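Local structure of malonyl CoA-acyl carrier protein transacylase (Burkholderia pseudomallei, 3G87) at residues Ala130-Ala135 and Leu163-Pro168; Ile154-Thr159 and Ser247-Cys252; Ile224-Ala229 and Ala242-Ser247. The protein probably transfers the malonyl group from malonyl-CoA to holo acyl carrier protein, releasing free CoA. All coordinates share one frame; numbering follows the deposited sequence.

Interaction 1. Residues Ala130-Ala135 and Leu163-Pro168; sequences AAIVNA and LVISGP
A130 and I132 pair with I165 and L163 across two antiparallel strands, whose short axes run at 143° and come within 4.6 Å. A130 and I165 exchange two bonds, each giving its N-H to the other's O, with I165 N to A130 O at 3.0 Å. I132 and L163 do the same, and I132 N to L163 O is short, 2.7 Å, and nearly straight (175° at the hydrogen). Between these two hydrogen-bonded pairs, A131 and V164 form a non-hydrogen-bonded pair, their CA atoms only 4.2 Å apart. The side chains of A130, I132, L163 and I165 share one face of the sheet; those of A131 and V164 lie on the reverse face. I165 has CG1 between its backbone N and carbonyl carbon (chi1 51°), which sets CG1 against the carbonyl oxygen of A130, 3.3 Å from A130 O, and sends CD1 on towards the other strand. There the I165 side chain crosses that of I132 at a slant and they meet tip to tip, I132 CD1 to I165 CD1 at 3.7 Å, while I165 CG1 also lies 4.1 Å from A130 CB. L163 leans the other way along the strand and brings CD1 to 3.4 Å from A135 O, covering the chain where it leaves the strand. On the reverse face the contact is slighter, chiefly V164 CG1 beside the A130 carbonyl. The strand order and single antiparallel sheet match the ferredoxin-like small subdomain of malonyl transacylases. Strands 127-133 and 162-168 are its central pair: strand 185-188 bonds to A131 and V133, strand 153-159 to V164, and I140 of helix 137-146 packs on I132, A135, L163 and I165.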
loop_
_atom_site.group_PDB
_atom_site.type_symbol
_atom_site.label_atom_id
_atom_site.label_comp_id
_atom_site.label_asym_id
_atom_site.label_seq_id
_atom_site.Cartn_x
_atom_site.Cartn_y
_atom_site.Cartn_z
ATOM N N ALA A 130 13.748 5.321 1.058
ATOM C CA ALA A 130 14.288 5.166 2.381
ATOM C C ALA A 130 13.282 5.711 3.338
ATOM O O ALA A 130 12.624 6.692 3.069
ATOM C CB ALA A 130 15.578 5.894 2.516
ATOM N N ALA A 131 13.132 5.049 4.464
ATOM C CA ALA A 131 12.168 5.451 5.428
ATOM C C ALA A 131 12.928 6.271 6.442
ATOM O O ALA A 131 14.067 5.893 6.843
ATOM C CB ALA A 131 11.543 4.224 6.090
ATOM N N ILE A 132 12.322 7.381 6.850
ATOM C CA ILE A 132 12.950 8.290 7.807
ATOM C C ILE A 132 12.131 8.278 9.072
ATOM O O ILE A 132 10.903 8.351 9.025
ATOM C CB ILE A 132 13.039 9.735 7.273
ATOM C CG1 ILE A 132 13.548 9.794 5.817
ATOM C CG2 ILE A 132 13.847 10.633 8.207
ATOM C CD1 ILE A 132 14.792 9.041 5.545
ATOM N N VAL A 133 12.802 8.158 10.209
ATOM C CA VAL A 133 12.114 8.129 11.493
ATOM C C VAL A 133 12.563 9.327 12.329
ATOM O O VAL A 133 13.756 9.622 12.410
ATOM C CB VAL A 133 12.274 6.719 12.200
ATOM C CG1 VAL A 133 13.751 6.346 12.405
ATOM C CG2 VAL A 133 11.543 6.664 13.516
ATOM N N ASN A 134 11.586 10.050 12.876
ATOM C CA ASN A 134 11.778 11.144 13.871
ATOM C C ASN A 134 12.179 12.524 13.335
ATOM O O ASN A 134 12.723 13.374 14.057
ATOM C CB ASN A 134 12.631 10.711 15.077
ATOM C CG ASN A 134 11.955 9.645 15.897
ATOM O OD1 ASN A 134 12.554 8.598 16.196
ATOM N ND2 ASN A 134 10.693 9.888 16.260
ATOM N N ALA A 135 11.853 12.741 12.061
ATOM C CA ALA A 135 11.853 14.064 11.478
ATOM C C ALA A 135 10.429 14.375 10.995
ATOM O O ALA A 135 9.694 13.485 10.551
ATOM C CB ALA A 135 12.877 14.146 10.332
ATOM N N LEU A 163 8.103 8.747 7.663
ATOM C CA LEU A 163 7.848 9.151 6.314
ATOM C C LEU A 163 8.850 8.466 5.461
ATOM O O LEU A 163 9.877 8.108 5.929
ATOM C CB LEU A 163 7.958 10.663 6.152
ATOM C CG LEU A 163 7.102 11.573 7.025
ATOM C CD1 LEU A 163 7.732 12.045 8.227
ATOM C CD2 LEU A 163 6.399 12.681 6.366
ATOM N N VAL A 164 8.498 8.279 4.202
ATOM C CA VAL A 164 9.337 7.679 3.201
ATOM C C VAL A 164 9.630 8.626 2.067
ATOM O O VAL A 164 8.792 9.276 1.566
ATOM C CB VAL A 164 8.721 6.380 2.637
ATOM C CG1 VAL A 164 9.687 5.615 1.849
ATOM C CG2 VAL A 164 8.169 5.583 3.671
ATOM N N ILE A 165 10.872 8.655 1.674
ATOM C CA ILE A 165 11.322 9.445 0.585
ATOM C C ILE A 165 11.667 8.589 -0.573
ATOM O O ILE A 165 11.956 7.452 -0.435
ATOM C CB ILE A 165 12.580 10.268 0.932
ATOM C CG1 ILE A 165 13.639 9.387 1.525
ATOM C CG2 ILE A 165 12.265 11.427 1.832
ATOM C CD1 ILE A 165 14.802 10.099 1.949
ATOM N N SER A 166 11.592 9.178 -1.736
ATOM C CA SER A 166 12.067 8.572 -2.921
ATOM C C SER A 166 12.609 9.574 -3.870
ATOM O O SER A 166 12.263 10.702 -3.835
ATOM C CB SER A 166 11.041 7.602 -3.552
ATOM O OG SER A 166 9.919 8.231 -3.957
ATOM N N GLY A 167 13.513 9.098 -4.697
ATOM C CA GLY A 167 14.206 9.856 -5.701
ATOM C C GLY A 167 15.243 9.050 -6.408
ATOM O O GLY A 167 15.259 7.869 -6.286
ATOM N N PRO A 168 16.127 9.693 -7.150
ATOM C CA PRO A 168 17.232 8.962 -7.762
ATOM C C PRO A 168 18.106 8.277 -6.739
ATOM O O PRO A 168 18.328 8.805 -5.688
ATOM C CB PRO A 168 18.000 10.032 -8.500
ATOM C CG PRO A 168 17.137 11.117 -8.586
ATOM C CD PRO A 168 16.231 11.111 -7.439
#

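Interaction 2. Residues Ile154-Thr159 and Ser247-Cys252; sequences IANDNT and SPVRWC
A155, D157 and V249 bind backbone to backbone in the tight part of this contact, where the chain passes beside an edge strand. V249 N gives its hydrogen to A155 O at 2.7 Å. V249 O accepts from D157 N at 2.9 Å, a bond almost straight (172°). P248 adds a CA-H...O contact, its CA 3.1 Å from A155 O. D157 O in turn accepts from C252 N at 3.0 Å, so a peptide N-H in the first turn of helix 251-264 is spent on the strand. W251, with CG anti to its backbone N (chi1 -169°), turns its ring across the N158 side chain, edge first: W251 CD1 lies 3.6 Å from N158 O, which is near the ring plane. The N158 amide and the indole planes stand 77° apart, and N158 OD1 is bonded to H91, whose ring also meets that of W251. The strand belongs to the small ferredoxin-like subdomain and has classic beta bulges at A155-N156 and N158-T159, each facing one residue of strand 162-168; the partner segment, with R250 as N-cap, belongs to the larger part of the acyltransferase fold. Towards the partly exposed side the fit is looser. The D157 carboxylate end is loosely met, OD2 3.9 Å from C252 CB. The R250 side chain leads away from the strand to a salt bridge with E253, and R250 NE stays 6.7 Å from D157 OD2, too far for a salt bridge.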
loop_
_atom_site.group_PDB
_atom_site.type_symbol
_atom_site.label_atom_id
_atom_site.label_comp_id
_atom_site.label_asym_id
_atom_site.label_seq_id
_atom_site.Cartn_x
_atom_site.Cartn_y
_atom_site.Cartn_z
ATOM N N ILE A 154 8.771 13.443 -0.513
ATOM C CA ILE A 154 8.075 12.515 0.310
ATOM C C ILE A 154 7.160 11.612 -0.552
ATOM O O ILE A 154 6.346 12.102 -1.372
ATOM C CB ILE A 154 7.219 13.213 1.357
ATOM C CG1 ILE A 154 7.994 14.351 2.023
ATOM C CG2 ILE A 154 6.625 12.173 2.336
ATOM C CD1 ILE A 154 8.965 13.941 3.060
ATOM N N ALA A 155 7.277 10.312 -0.318
ATOM C CA ALA A 155 6.488 9.337 -1.049
ATOM C C ALA A 155 5.375 8.690 -0.223
ATOM O O ALA A 155 4.326 8.348 -0.781
ATOM C CB ALA A 155 7.415 8.244 -1.609
ATOM N N ASN A 156 5.658 8.435 1.067
ATOM C CA ASN A 156 4.713 7.948 2.067
ATOM C C ASN A 156 4.672 8.909 3.237
ATOM O O ASN A 156 5.689 9.237 3.779
ATOM C CB ASN A 156 5.173 6.616 2.689
ATOM C CG ASN A 156 5.156 5.428 1.734
ATOM O OD1 ASN A 156 4.884 5.542 0.517
ATOM N ND2 ASN A 156 5.430 4.236 2.305
ATOM N N ASP A 157 3.501 9.350 3.666
ATOM C CA ASP A 157 3.437 9.995 4.947
ATOM C C ASP A 157 2.691 9.031 5.841
ATOM O O ASP A 157 1.465 8.938 5.776
ATOM C CB ASP A 157 2.716 11.331 4.867
ATOM C CG ASP A 157 2.449 11.913 6.247
ATOM O OD1 ASP A 157 3.170 11.576 7.241
ATOM O OD2 ASP A 157 1.479 12.674 6.344
ATOM N N ASN A 158 3.450 8.309 6.651
ATOM C CA ASN A 158 2.944 7.153 7.372
ATOM C C ASN A 158 2.450 7.430 8.801
ATOM O O ASN A 158 1.402 6.912 9.220
ATOM C CB ASN A 158 4.001 6.033 7.352
ATOM C CG ASN A 158 3.991 5.294 6.055
ATOM O OD1 ASN A 158 2.974 5.270 5.380
ATOM N ND2 ASN A 158 5.119 4.724 5.664
ATOM N N THR A 159 3.220 8.204 9.542
ATOM C CA THR A 159 2.819 8.709 10.875
ATOM C C THR A 159 3.562 10.006 11.007
ATOM O O THR A 159 4.483 10.221 10.228
ATOM C CB THR A 159 3.221 7.777 12.064
ATOM O OG1 THR A 159 4.578 8.037 12.453
ATOM C CG2 THR A 159 3.017 6.272 11.709
ATOM N N SER A 247 1.826 9.663 -6.971
ATOM C CA SER A 247 1.468 10.578 -5.922
ATOM C C SER A 247 1.912 10.048 -4.580
ATOM O O SER A 247 2.016 8.900 -4.425
ATOM C CB SER A 247 -0.028 10.755 -5.922
ATOM O OG SER A 247 -0.412 11.676 -6.871
ATOM N N PRO A 248 2.147 10.887 -3.595
ATOM C CA PRO A 248 2.459 10.323 -2.258
ATOM C C PRO A 248 1.288 9.606 -1.602
ATOM O O PRO A 248 0.114 9.914 -1.837
ATOM C CB PRO A 248 2.915 11.536 -1.421
ATOM C CG PRO A 248 2.638 12.735 -2.258
ATOM C CD PRO A 248 2.415 12.336 -3.696
ATOM N N VAL A 249 1.612 8.634 -0.801
ATOM C CA VAL A 249 0.608 7.835 -0.151
ATOM C C VAL A 249 0.290 8.572 1.119
ATOM O O VAL A 249 1.177 8.783 1.989
ATOM C CB VAL A 249 1.142 6.447 0.198
ATOM C CG1 VAL A 249 0.193 5.722 1.150
ATOM C CG2 VAL A 249 1.369 5.623 -1.064
ATOM N N ARG A 250 -0.963 8.957 1.273
ATOM C CA ARG A 250 -1.272 9.807 2.436
ATOM C C ARG A 250 -1.933 8.994 3.502
ATOM O O ARG A 250 -3.097 9.219 3.862
ATOM C CB ARG A 250 -2.096 11.006 2.015
ATOM C CG ARG A 250 -1.197 12.082 1.318
ATOM C CD ARG A 250 -2.061 13.081 0.492
ATOM N NE ARG A 250 -2.770 14.035 1.324
ATOM C CZ ARG A 250 -3.730 14.845 0.876
ATOM N NH1 ARG A 250 -4.123 14.774 -0.382
ATOM N NH2 ARG A 250 -4.327 15.704 1.701
ATOM N N TRP A 251 -1.167 8.080 4.050
ATOM C CA TRP A 251 -1.593 7.177 5.062
ATOM C C TRP A 251 -2.071 7.781 6.377
ATOM O O TRP A 251 -3.143 7.456 6.819
ATOM C CB TRP A 251 -0.586 6.077 5.278
ATOM C CG TRP A 251 -1.132 5.051 6.110
ATOM C CD1 TRP A 251 -0.853 4.832 7.401
ATOM C CD2 TRP A 251 -2.142 4.135 5.762
ATOM N NE1 TRP A 251 -1.576 3.841 7.871
ATOM C CE2 TRP A 251 -2.392 3.380 6.890
ATOM C CE3 TRP A 251 -2.839 3.856 4.591
ATOM C CZ2 TRP A 251 -3.300 2.366 6.898
ATOM C CZ3 TRP A 251 -3.736 2.873 4.598
ATOM C CH2 TRP A 251 -3.974 2.128 5.744
ATOM N N CYS A 252 -1.251 8.627 6.985
ATOM C CA CYS A 252 -1.536 9.322 8.215
ATOM C C CYS A 252 -2.824 10.109 8.153
ATOM O O CYS A 252 -3.644 9.980 8.986
ATOM C CB CYS A 252 -0.329 10.190 8.671
ATOM S SG CYS A 252 -0.533 11.147 10.148
#

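Interaction 3. Residues Ile224-Ala229 and Ala242-Ser247; sequences ISNVSA and AQQIAS
The side chains of N226 and Q244 cross at a slant and bring their amides tip to tip, planes 22° apart, beside the G90-S92-G94 turn that fits the nucleophile elbow of this acyltransferase family. N226 OD1 stands 3.5 Å from Q244 NE2, but each amide has a firmer partner on the elbow: N226 OD1 takes the N-H of S92 and ND2 gives to G90 O, while Q244 NE2 gives to S92 O. The elbow backbone thus fixes which way both amides are turned, and the Q244 OE1 end is held further by a weak bond from R117. Q244 has CG anti to its backbone N (chi1 -157°) and a chain bent at chi2, which brings Q244 CG to 4.0 Å from N226 CB; the aliphatic parts touch behind the polar heads. V227 comes from the same turn of chain, closed by a bond of 2.8 Å from A229 N to S225 O, and points at the other segment. Its two methyls meet different residues. V227 CG2 faces the chain at Q243 and Q244, 3.8 Å from Q244 CB and 4.3 Å from Q243 CB; its still closer approach to the Q244 backbone is too tight to be trusted. V227 CG1, anti to the backbone N of V227 (chi1 176°), turns to S247, and V227 CG1 meets S247 OG at 4.1 Å.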
loop_
_atom_site.group_PDB
_atom_site.type_symbol
_atom_site.label_atom_id
_atom_site.label_comp_id
_atom_site.label_asym_id
_atom_site.label_seq_id
_atom_site.Cartn_x
_atom_site.Cartn_y
_atom_site.Cartn_z
ATOM N N ILE A 224 -10.964 4.698 1.474
ATOM C CA ILE A 224 -10.212 5.975 1.608
ATOM C C ILE A 224 -9.022 5.947 0.681
ATOM O O ILE A 224 -8.177 5.056 0.768
ATOM C CB ILE A 224 -9.705 6.306 3.027
ATOM C CG1 ILE A 224 -10.803 6.099 4.092
ATOM C CG2 ILE A 224 -9.295 7.746 3.024
ATOM C CD1 ILE A 224 -12.045 6.882 3.817
ATOM N N SER A 225 -8.995 6.892 -0.235
ATOM C CA SER A 225 -8.035 6.853 -1.282
ATOM C C SER A 225 -6.698 7.386 -0.794
ATOM O O SER A 225 -6.649 8.410 -0.128
ATOM C CB SER A 225 -8.577 7.669 -2.455
ATOM O OG SER A 225 -7.540 8.335 -3.153
ATOM N N ASN A 226 -5.625 6.738 -1.179
ATOM C CA ASN A 226 -4.274 7.123 -0.847
ATOM C C ASN A 226 -3.889 8.493 -1.367
ATOM O O ASN A 226 -3.109 9.155 -0.778
ATOM C CB ASN A 226 -3.253 6.132 -1.401
ATOM C CG ASN A 226 -3.057 4.875 -0.573
ATOM O OD1 ASN A 226 -2.417 3.997 -1.034
ATOM N ND2 ASN A 226 -3.588 4.798 0.589
ATOM N N VAL A 227 -4.448 8.861 -2.508
ATOM C CA VAL A 227 -4.074 10.125 -3.203
ATOM C C VAL A 227 -4.650 11.313 -2.461
ATOM O O VAL A 227 -3.929 12.296 -2.245
ATOM C CB VAL A 227 -4.531 10.122 -4.682
ATOM C CG1 VAL A 227 -4.253 11.453 -5.410
ATOM C CG2 VAL A 227 -3.816 8.965 -5.427
ATOM N N SER A 228 -5.934 11.211 -2.072
ATOM C CA SER A 228 -6.683 12.300 -1.463
ATOM C C SER A 228 -6.900 12.224 0.049
ATOM O O SER A 228 -7.377 13.180 0.668
ATOM C CB SER A 228 -8.060 12.360 -2.115
ATOM O OG SER A 228 -8.797 11.203 -1.728
ATOM N N ALA A 229 -6.610 11.078 0.639
ATOM C CA ALA A 229 -6.921 10.871 2.023
ATOM C C ALA A 229 -8.431 11.044 2.267
ATOM O O ALA A 229 -8.870 11.365 3.382
ATOM C CB ALA A 229 -6.096 11.831 2.885
ATOM N N ALA A 242 -5.264 5.319 -10.681
ATOM C CA ALA A 242 -4.146 5.609 -11.551
ATOM C C ALA A 242 -3.286 6.701 -10.970
ATOM O O ALA A 242 -2.112 6.595 -10.904
ATOM C CB ALA A 242 -4.612 5.993 -12.822
ATOM N N GLN A 243 -3.877 7.774 -10.547
ATOM C CA GLN A 243 -3.127 8.827 -9.941
ATOM C C GLN A 243 -2.293 8.369 -8.742
ATOM O O GLN A 243 -1.268 8.903 -8.474
ATOM C CB GLN A 243 -4.084 9.951 -9.611
ATOM C CG GLN A 243 -3.581 11.303 -9.975
ATOM C CD GLN A 243 -3.300 11.529 -11.433
ATOM O OE1 GLN A 243 -4.069 11.152 -12.309
ATOM N NE2 GLN A 243 -2.213 12.203 -11.701
ATOM N N GLN A 244 -2.754 7.334 -8.076
ATOM C CA GLN A 244 -2.099 6.754 -6.912
ATOM C C GLN A 244 -0.594 6.503 -7.087
ATOM O O GLN A 244 0.173 6.789 -6.235
ATOM C CB GLN A 244 -2.846 5.468 -6.530
ATOM C CG GLN A 244 -2.710 4.994 -5.145
ATOM C CD GLN A 244 -2.208 3.581 -5.065
ATOM O OE1 GLN A 244 -1.312 3.225 -5.734
ATOM N NE2 GLN A 244 -2.796 2.799 -4.254
ATOM N N ILE A 245 -0.216 5.987 -8.245
ATOM C CA ILE A 245 1.122 5.564 -8.574
ATOM C C ILE A 245 2.211 6.625 -8.537
ATOM O O ILE A 245 3.281 6.361 -8.113
ATOM C CB ILE A 245 1.119 4.834 -9.953
ATOM C CG1 ILE A 245 0.687 3.406 -9.815
ATOM C CG2 ILE A 245 2.426 4.892 -10.617
ATOM C CD1 ILE A 245 0.086 2.878 -11.001
ATOM N N ALA A 246 1.921 7.818 -9.007
ATOM C CA ALA A 246 2.902 8.868 -8.998
ATOM C C ALA A 246 2.748 9.911 -7.881
ATOM O O ALA A 246 3.454 10.869 -7.846
ATOM C CB ALA A 246 2.977 9.521 -10.338
ATOM N N SER A 247 1.826 9.663 -6.971
ATOM C CA SER A 247 1.468 10.578 -5.922
ATOM C C SER A 247 1.912 10.048 -4.580
ATOM O O SER A 247 2.016 8.900 -4.425
ATOM C CB SER A 247 -0.028 10.755 -5.922
ATOM O OG SER A 247 -0.412 11.676 -6.871
#

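Overall arrangement
Interactions 1 and 2, with centres 10 Å apart, share the antiparallel sheet: strand 153-159 is the edge strand beside 162-168, joined where V164 O meets A155 N at 2.6 Å and V164 N meets N156 O at 3.0 Å. Interaction 3 is nested within the chain loop closed by interaction 2; they share S247, their centres lie 9 Å apart, and R250 N reaches N226 O at 3.0 Å. Interactions 1 and 3 do not touch, their nearest atoms being about 8 Å apart. Side chains of interactions 2 and 3 reach the elbow carrying S92, the probable nucleophile, and H196, probably the catalytic histidine, has ND1 within weak bonding reach of both Q244 O and S247 O.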